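Local atomic coordinates of fluoride-specific ion channel FluC (Bordetella pertussis, PDB entry 5NKQ), a protein that forms a fluoride-specific channel that lets fluoride leave the cell across the inner membrane and excludes chloride. Residues 33-38 with 102-107; 53-58 with 121-126. One frame throughout, in Å; residues are numbered along the deposited sequence.

Contact 1 of 2, residues 33-38 with 102-107; sequences AGWPWG and AAYAGA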
ATOM      1  N   ALA A  33     -19.563   2.585  -6.740  1.00 57.01           N
ATOM      2  CA  ALA A  33     -19.433   3.368  -7.960  1.00 66.34           C
ATOM      3  C   ALA A  33     -18.834   4.746  -7.707  1.00 80.26           C
ATOM      4  O   ALA A  33     -18.308   5.359  -8.641  1.00 75.34           O
ATOM      5  CB  ALA A  33     -20.797   3.505  -8.629  1.00 59.59           C
ATOM      6  N   GLY A  34     -18.900   5.242  -6.475  1.00102.20           N
ATOM      7  CA  GLY A  34     -18.386   6.562  -6.170  1.00107.04           C
ATOM      8  C   GLY A  34     -17.208   6.559  -5.219  1.00111.65           C
ATOM      9  O   GLY A  34     -16.406   7.497  -5.214  1.00123.96           O
ATOM     10  N   TRP A  35     -17.086   5.504  -4.409  1.00 87.86           N
ATOM     11  CA  TRP A  35     -16.035   5.418  -3.407  1.00 65.25           C
ATOM     12  C   TRP A  35     -15.506   3.989  -3.363  1.00 50.98           C
ATOM     13  O   TRP A  35     -16.305   3.037  -3.301  1.00 46.22           O
ATOM     14  CB  TRP A  35     -16.558   5.842  -2.032  1.00 60.48           C
ATOM     15  CG  TRP A  35     -15.484   6.106  -1.021  1.00 58.71           C
ATOM     16  CD1 TRP A  35     -14.951   5.214  -0.137  1.00 58.94           C
ATOM     17  CD2 TRP A  35     -14.820   7.353  -0.782  1.00 56.30           C
ATOM     18  NE1 TRP A  35     -13.995   5.827   0.635  1.00 58.79           N
ATOM     19  CE2 TRP A  35     -13.895   7.140   0.259  1.00 56.59           C
ATOM     20  CE3 TRP A  35     -14.915   8.627  -1.348  1.00 56.29           C
ATOM     21  CZ2 TRP A  35     -13.071   8.153   0.745  1.00 56.36           C
ATOM     22  CZ3 TRP A  35     -14.098   9.632  -0.864  1.00 57.06           C
ATOM     23  CH2 TRP A  35     -13.188   9.388   0.171  1.00 55.59           C
ATOM     24  N   PRO A  36     -14.185   3.797  -3.404  1.00 45.19           N
ATOM     25  CA  PRO A  36     -13.607   2.437  -3.338  1.00 41.11           C
ATOM     26  C   PRO A  36     -13.576   1.898  -1.912  1.00 39.43           C
ATOM     27  O   PRO A  36     -12.528   1.787  -1.265  1.00 37.23           O
ATOM     28  CB  PRO A  36     -12.202   2.642  -3.923  1.00 40.95           C
ATOM     29  CG  PRO A  36     -12.177   4.046  -4.490  1.00 42.66           C
ATOM     30  CD  PRO A  36     -13.158   4.812  -3.682  1.00 42.96           C
ATOM     31  N   TRP A  37     -14.758   1.545  -1.398  1.00 38.08           N
ATOM     32  CA  TRP A  37     -14.851   1.062  -0.024  1.00 34.87           C
ATOM     33  C   TRP A  37     -14.130  -0.267   0.163  1.00 32.71           C
ATOM     34  O   TRP A  37     -13.674  -0.569   1.271  1.00 35.81           O
ATOM     35  CB  TRP A  37     -16.317   0.932   0.394  1.00 33.82           C
ATOM     36  CG  TRP A  37     -17.016   2.248   0.575  1.00 39.06           C
ATOM     37  CD1 TRP A  37     -17.967   2.789  -0.240  1.00 43.21           C
ATOM     38  CD2 TRP A  37     -16.813   3.190   1.636  1.00 43.44           C
ATOM     39  NE1 TRP A  37     -18.372   4.008   0.248  1.00 43.57           N
ATOM     40  CE2 TRP A  37     -17.678   4.277   1.399  1.00 46.31           C
ATOM     41  CE3 TRP A  37     -15.985   3.220   2.762  1.00 50.88           C
ATOM     42  CZ2 TRP A  37     -17.738   5.382   2.247  1.00 50.16           C
ATOM     43  CZ3 TRP A  37     -16.048   4.318   3.604  1.00 50.62           C
ATOM     44  CH2 TRP A  37     -16.917   5.383   3.341  1.00 50.03           C
ATOM     45  N   GLY A  38     -14.017  -1.072  -0.895  1.00 32.28           N
ATOM     46  CA  GLY A  38     -13.337  -2.352  -0.766  1.00 31.40           C
ATOM     47  C   GLY A  38     -11.840  -2.197  -0.582  1.00 34.88           C
ATOM     48  O   GLY A  38     -11.238  -2.840   0.283  1.00 36.31           O
ATOM     49  N   ALA A 102      -8.445  14.082  -2.068  1.00 43.87           N
ATOM     50  CA  ALA A 102      -7.767  14.398  -0.815  1.00 42.33           C
ATOM     51  C   ALA A 102      -8.421  13.683   0.360  1.00 40.45           C
ATOM     52  O   ALA A 102      -7.734  13.258   1.296  1.00 42.43           O
ATOM     53  CB  ALA A 102      -7.759  15.909  -0.587  1.00 41.80           C
ATOM     54  N   ALA A 103      -9.748  13.538   0.327  1.00 37.37           N
ATOM     55  CA  ALA A 103     -10.436  12.811   1.388  1.00 37.87           C
ATOM     56  C   ALA A 103     -10.111  11.323   1.340  1.00 40.39           C
ATOM     57  O   ALA A 103      -9.988  10.676   2.385  1.00 39.75           O
ATOM     58  CB  ALA A 103     -11.945  13.036   1.286  1.00 34.22           C
ATOM     59  N   TYR A 104      -9.969  10.763   0.135  1.00 38.73           N
ATOM     60  CA  TYR A 104      -9.632   9.348   0.023  1.00 38.05           C
ATOM     61  C   TYR A 104      -8.195   9.087   0.453  1.00 35.31           C
ATOM     62  O   TYR A 104      -7.911   8.078   1.109  1.00 35.33           O
ATOM     63  CB  TYR A 104      -9.865   8.861  -1.407  1.00 33.77           C
ATOM     64  CG  TYR A 104      -9.595   7.385  -1.593  1.00 31.37           C
ATOM     65  CD1 TYR A 104     -10.315   6.434  -0.881  1.00 30.04           C
ATOM     66  CD2 TYR A 104      -8.627   6.942  -2.484  1.00 35.26           C
ATOM     67  CE1 TYR A 104     -10.074   5.084  -1.047  1.00 31.45           C
ATOM     68  CE2 TYR A 104      -8.381   5.593  -2.658  1.00 35.51           C
ATOM     69  CZ  TYR A 104      -9.106   4.669  -1.936  1.00 35.31           C
ATOM     70  OH  TYR A 104      -8.863   3.324  -2.105  1.00 34.41           O
ATOM     71  N   ALA A 105      -7.274   9.983   0.092  1.00 35.39           N
ATOM     72  CA  ALA A 105      -5.899   9.849   0.561  1.00 40.29           C
ATOM     73  C   ALA A 105      -5.810  10.072   2.064  1.00 40.23           C
ATOM     74  O   ALA A 105      -5.070   9.368   2.760  1.00 39.27           O
ATOM     75  CB  ALA A 105      -4.992  10.827  -0.186  1.00 45.59           C
ATOM     76  N   GLY A 106      -6.564  11.043   2.583  1.00 41.58           N
ATOM     77  CA  GLY A 106      -6.552  11.290   4.015  1.00 40.45           C
ATOM     78  C   GLY A 106      -7.166  10.152   4.810  1.00 43.50           C
ATOM     79  O   GLY A 106      -6.643   9.764   5.858  1.00 44.55           O
ATOM     80  N   ALA A 107      -8.283   9.603   4.325  1.00 44.02           N
ATOM     81  CA  ALA A 107      -8.902   8.476   5.013  1.00 42.76           C
ATOM     82  C   ALA A 107      -8.038   7.225   4.932  1.00 43.95           C
ATOM     83  O   ALA A 107      -8.047   6.406   5.858  1.00 41.15           O
ATOM     84  CB  ALA A 107     -10.290   8.199   4.435  1.00 38.83           C
TER
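In Trp-35 and Tyr-104 the CG of each ring lies anti to its own backbone N (chi1 -166° and -178°), and this points the two rings at each other. They form a T-shaped (edge-to-face) pair where the loop before helix 37-59 meets helix 98-126, at the end of the transmembrane bundle of this Fluc channel. The tyrosine supplies the edge and the indole the face. The planes stand at 89°, and the centroid of the six-membered ring of Trp-35 lies 5.4 Å from that of Tyr-104. The closest side-chain atoms are Trp-35 CZ2 and Tyr-104 CD1, 3.6 Å apart. Trp-35 CH2 reaches the backbone at Tyr-104 N (3.5 Å) and also touches the methyl group Ala-103 CB (4.0 Å).

Pro-36 is the N-cap of helix 37-59 and the centre of an inverse gamma turn. Pro-36 CG lies over one face of the phenol ring. The tyrosine is therefore bordered by tryptophan at its edge and by proline over a face. Tyr-104 belongs to a fluoride site, together with Asn-43 and Ser-108. Its hydroxyl is hydrogen-bonded to Glu-88, and its ring also meets Phe-85. The packing places a fluoride-site residue beside the turn that leads into helix 37-59 and probably helps to fix its ring. On the proline side, Pro-36 CG sits 4.0 Å from Tyr-104 CZ, and Pro-36 CB is 3.9 Å from Tyr-104 OH.

Contact 2 of 2, residues 53-58 with 121-126; sequences MVALIA and ATVRLL
Ala-55 and Val-123 meet directly, with Ala-55 CB 3.6 Å from Val-123 CB. Both side chains leave their helices toward the partner segment. One valine methyl does most of the remaining work: Val-123 CG1 lies 3.7 Å from Ala-55 CB and 3.7 Å from Leu-56 CD2. The leucine comes in from beside the alanine, and its side chain crosses that of the valine at about a right angle. Its first torsion (chi1 -76°) sets CG anti to the carbonyl carbon, and the CD2 branch touches the valine. At the margin, the aliphatic part of Arg-124 runs past the alanine, and Arg-124 CG is 4.4 Å from Ala-55 CB.

The small alanine is consistent with the close backbones: Ala-55 CA and Val-123 CA are 6.1 Å apart. Further out, Thr-122 OG1 is hydrogen-bonded to Tyr-48 OH, a second link between the same two helices. Met-53 and Ile-57 pack on helix 65-79. The contact is apolar and lies away from the fluoride and sodium sites. The axes of the two short segments approach to 8.5 Å, and their N-to-C directions differ by 37°. This is transmembrane helix-helix packing between helices that run in roughly the same direction.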
ATOM      1  N   MET A  53      -0.249  -7.827  14.857  1.00 35.26           N
ATOM      2  CA  MET A  53       0.869  -8.744  14.651  1.00 31.39           C
ATOM      3  C   MET A  53       2.152  -8.215  15.279  1.00 29.10           C
ATOM      4  O   MET A  53       2.879  -8.968  15.935  1.00 31.87           O
ATOM      5  CB  MET A  53       1.066  -9.007  13.160  1.00 31.36           C
ATOM      6  CG  MET A  53       0.030  -9.936  12.552  1.00 35.86           C
ATOM      7  SD  MET A  53      -0.098 -11.502  13.442  1.00 37.65           S
ATOM      8  CE  MET A  53       1.585 -12.103  13.325  1.00 37.22           C
ATOM      9  N   VAL A  54       2.448  -6.926  15.089  1.00 27.71           N
ATOM     10  CA  VAL A  54       3.660  -6.348  15.667  1.00 31.32           C
ATOM     11  C   VAL A  54       3.657  -6.505  17.183  1.00 31.96           C
ATOM     12  O   VAL A  54       4.688  -6.814  17.793  1.00 35.87           O
ATOM     13  CB  VAL A  54       3.803  -4.873  15.246  1.00 29.33           C
ATOM     14  CG1 VAL A  54       4.804  -4.154  16.137  1.00 30.83           C
ATOM     15  CG2 VAL A  54       4.238  -4.781  13.792  1.00 28.53           C
ATOM     16  N   ALA A  55       2.496  -6.316  17.814  1.00 33.00           N
ATOM     17  CA  ALA A  55       2.420  -6.462  19.263  1.00 34.17           C
ATOM     18  C   ALA A  55       2.527  -7.925  19.680  1.00 33.27           C
ATOM     19  O   ALA A  55       3.126  -8.238  20.716  1.00 29.94           O
ATOM     20  CB  ALA A  55       1.127  -5.841  19.786  1.00 30.43           C
ATOM     21  N   LEU A  56       1.956  -8.836  18.887  1.00 34.36           N
ATOM     22  CA  LEU A  56       2.047 -10.257  19.212  1.00 34.71           C
ATOM     23  C   LEU A  56       3.468 -10.778  19.038  1.00 34.07           C
ATOM     24  O   LEU A  56       3.941 -11.588  19.844  1.00 33.29           O
ATOM     25  CB  LEU A  56       1.075 -11.060  18.348  1.00 34.77           C
ATOM     26  CG  LEU A  56      -0.405 -10.992  18.726  1.00 36.62           C
ATOM     27  CD1 LEU A  56      -1.245 -11.770  17.727  1.00 34.88           C
ATOM     28  CD2 LEU A  56      -0.618 -11.523  20.135  1.00 36.11           C
ATOM     29  N   ILE A  57       4.162 -10.331  17.987  1.00 31.42           N
ATOM     30  CA  ILE A  57       5.535 -10.772  17.753  1.00 30.02           C
ATOM     31  C   ILE A  57       6.439 -10.328  18.895  1.00 32.49           C
ATOM     32  O   ILE A  57       7.312 -11.081  19.345  1.00 37.61           O
ATOM     33  CB  ILE A  57       6.036 -10.247  16.394  1.00 32.69           C
ATOM     34  CG1 ILE A  57       5.247 -10.889  15.251  1.00 32.41           C
ATOM     35  CG2 ILE A  57       7.525 -10.511  16.228  1.00 29.13           C
ATOM     36  CD1 ILE A  57       5.399 -10.168  13.934  1.00 32.61           C
ATOM     37  N   ALA A  58       6.240  -9.103  19.389  1.00 33.51           N
ATOM     38  CA  ALA A  58       7.062  -8.603  20.486  1.00 33.73           C
ATOM     39  C   ALA A  58       6.845  -9.405  21.763  1.00 38.61           C
ATOM     40  O   ALA A  58       7.768  -9.538  22.576  1.00 43.31           O
ATOM     41  CB  ALA A  58       6.767  -7.123  20.732  1.00 30.55           C
ATOM     42  N   ALA A 121      -2.501  -1.172  20.571  1.00 32.84           N
ATOM     43  CA  ALA A 121      -3.087  -0.975  21.891  1.00 29.51           C
ATOM     44  C   ALA A 121      -4.020  -2.116  22.276  1.00 38.64           C
ATOM     45  O   ALA A 121      -4.181  -2.403  23.466  1.00 39.21           O
ATOM     46  CB  ALA A 121      -3.832   0.360  21.941  1.00 29.69           C
ATOM     47  N   THR A 122      -4.639  -2.774  21.293  1.00 38.91           N
ATOM     48  CA  THR A 122      -5.563  -3.862  21.601  1.00 39.19           C
ATOM     49  C   THR A 122      -4.831  -5.047  22.217  1.00 38.95           C
ATOM     50  O   THR A 122      -5.269  -5.602  23.232  1.00 41.12           O
ATOM     51  CB  THR A 122      -6.309  -4.292  20.337  1.00 39.81           C
ATOM     52  OG1 THR A 122      -7.052  -3.183  19.818  1.00 45.19           O
ATOM     53  CG2 THR A 122      -7.266  -5.434  20.647  1.00 38.79           C
ATOM     54  N   VAL A 123      -3.710  -5.450  21.618  1.00 38.27           N
ATOM     55  CA  VAL A 123      -2.968  -6.598  22.131  1.00 40.03           C
ATOM     56  C   VAL A 123      -2.267  -6.245  23.436  1.00 38.39           C
ATOM     57  O   VAL A 123      -2.278  -7.029  24.392  1.00 38.54           O
ATOM     58  CB  VAL A 123      -1.975  -7.105  21.070  1.00 42.97           C
ATOM     59  CG1 VAL A 123      -1.087  -8.197  21.647  1.00 44.53           C
ATOM     60  CG2 VAL A 123      -2.723  -7.611  19.849  1.00 44.28           C
ATOM     61  N   ARG A 124      -1.650  -5.061  23.503  1.00 38.56           N
ATOM     62  CA  ARG A 124      -0.963  -4.652  24.723  1.00 40.62           C
ATOM     63  C   ARG A 124      -1.929  -4.509  25.892  1.00 43.54           C
ATOM     64  O   ARG A 124      -1.536  -4.696  27.049  1.00 47.15           O
ATOM     65  CB  ARG A 124      -0.208  -3.345  24.483  1.00 44.05           C
ATOM     66  CG  ARG A 124       0.977  -3.491  23.540  1.00 51.22           C
ATOM     67  CD  ARG A 124       1.478  -2.144  23.044  1.00 55.06           C
ATOM     68  NE  ARG A 124       2.635  -2.289  22.165  1.00 58.73           N
ATOM     69  CZ  ARG A 124       3.183  -1.292  21.478  1.00 60.01           C
ATOM     70  NH1 ARG A 124       2.675  -0.070  21.560  1.00 60.97           N
ATOM     71  NH2 ARG A 124       4.235  -1.518  20.704  1.00 58.48           N
ATOM     72  N   LEU A 125      -3.193  -4.183  25.613  1.00 41.80           N
ATOM     73  CA  LEU A 125      -4.197  -4.145  26.671  1.00 42.08           C
ATOM     74  C   LEU A 125      -4.539  -5.550  27.152  1.00 40.38           C
ATOM     75  O   LEU A 125      -4.681  -5.783  28.358  1.00 42.09           O
ATOM     76  CB  LEU A 125      -5.448  -3.414  26.172  1.00 43.34           C
ATOM     77  CG  LEU A 125      -6.657  -3.171  27.085  1.00 46.90           C
ATOM     78  CD1 LEU A 125      -7.645  -4.329  27.020  1.00 46.69           C
ATOM     79  CD2 LEU A 125      -6.230  -2.902  28.523  1.00 49.71           C
ATOM     80  N   LEU A 126      -4.664  -6.502  26.225  1.00 39.55           N
ATOM     81  CA  LEU A 126      -5.006  -7.873  26.582  1.00 37.70           C
ATOM     82  C   LEU A 126      -3.850  -8.625  27.231  1.00 43.84           C
ATOM     83  O   LEU A 126      -4.056  -9.747  27.707  1.00 47.16           O
ATOM     84  CB  LEU A 126      -5.483  -8.631  25.343  1.00 34.87           C
ATOM     85  CG  LEU A 126      -6.798  -8.154  24.721  1.00 37.69           C
ATOM     86  CD1 LEU A 126      -6.989  -8.761  23.340  1.00 38.76           C
ATOM     87  CD2 LEU A 126      -7.970  -8.498  25.627  1.00 38.06           C
TER

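How the contacts relate
Both contacts join helix 37-59, or the turn just before it, to helix 98-126. Contact 1 lies at the start of this pairing and contact 2 near its end. Their centres are 28 Å apart, on opposite sides of the chain's centre, and their nearest atoms are about 17 Å apart. Along the chain the segments alternate: 33-38, 53-58, 102-107, 121-126. Early pairs with early and late with late, as expected of two helices that run roughly the same way. Fluoride-binding Tyr-104 lies in contact 1 itself, and contact 2 lies away from the sites. In sequence, fluoride-binding Asn-43, Ser-108 and Ser-112 fall between the two joined regions of their helices.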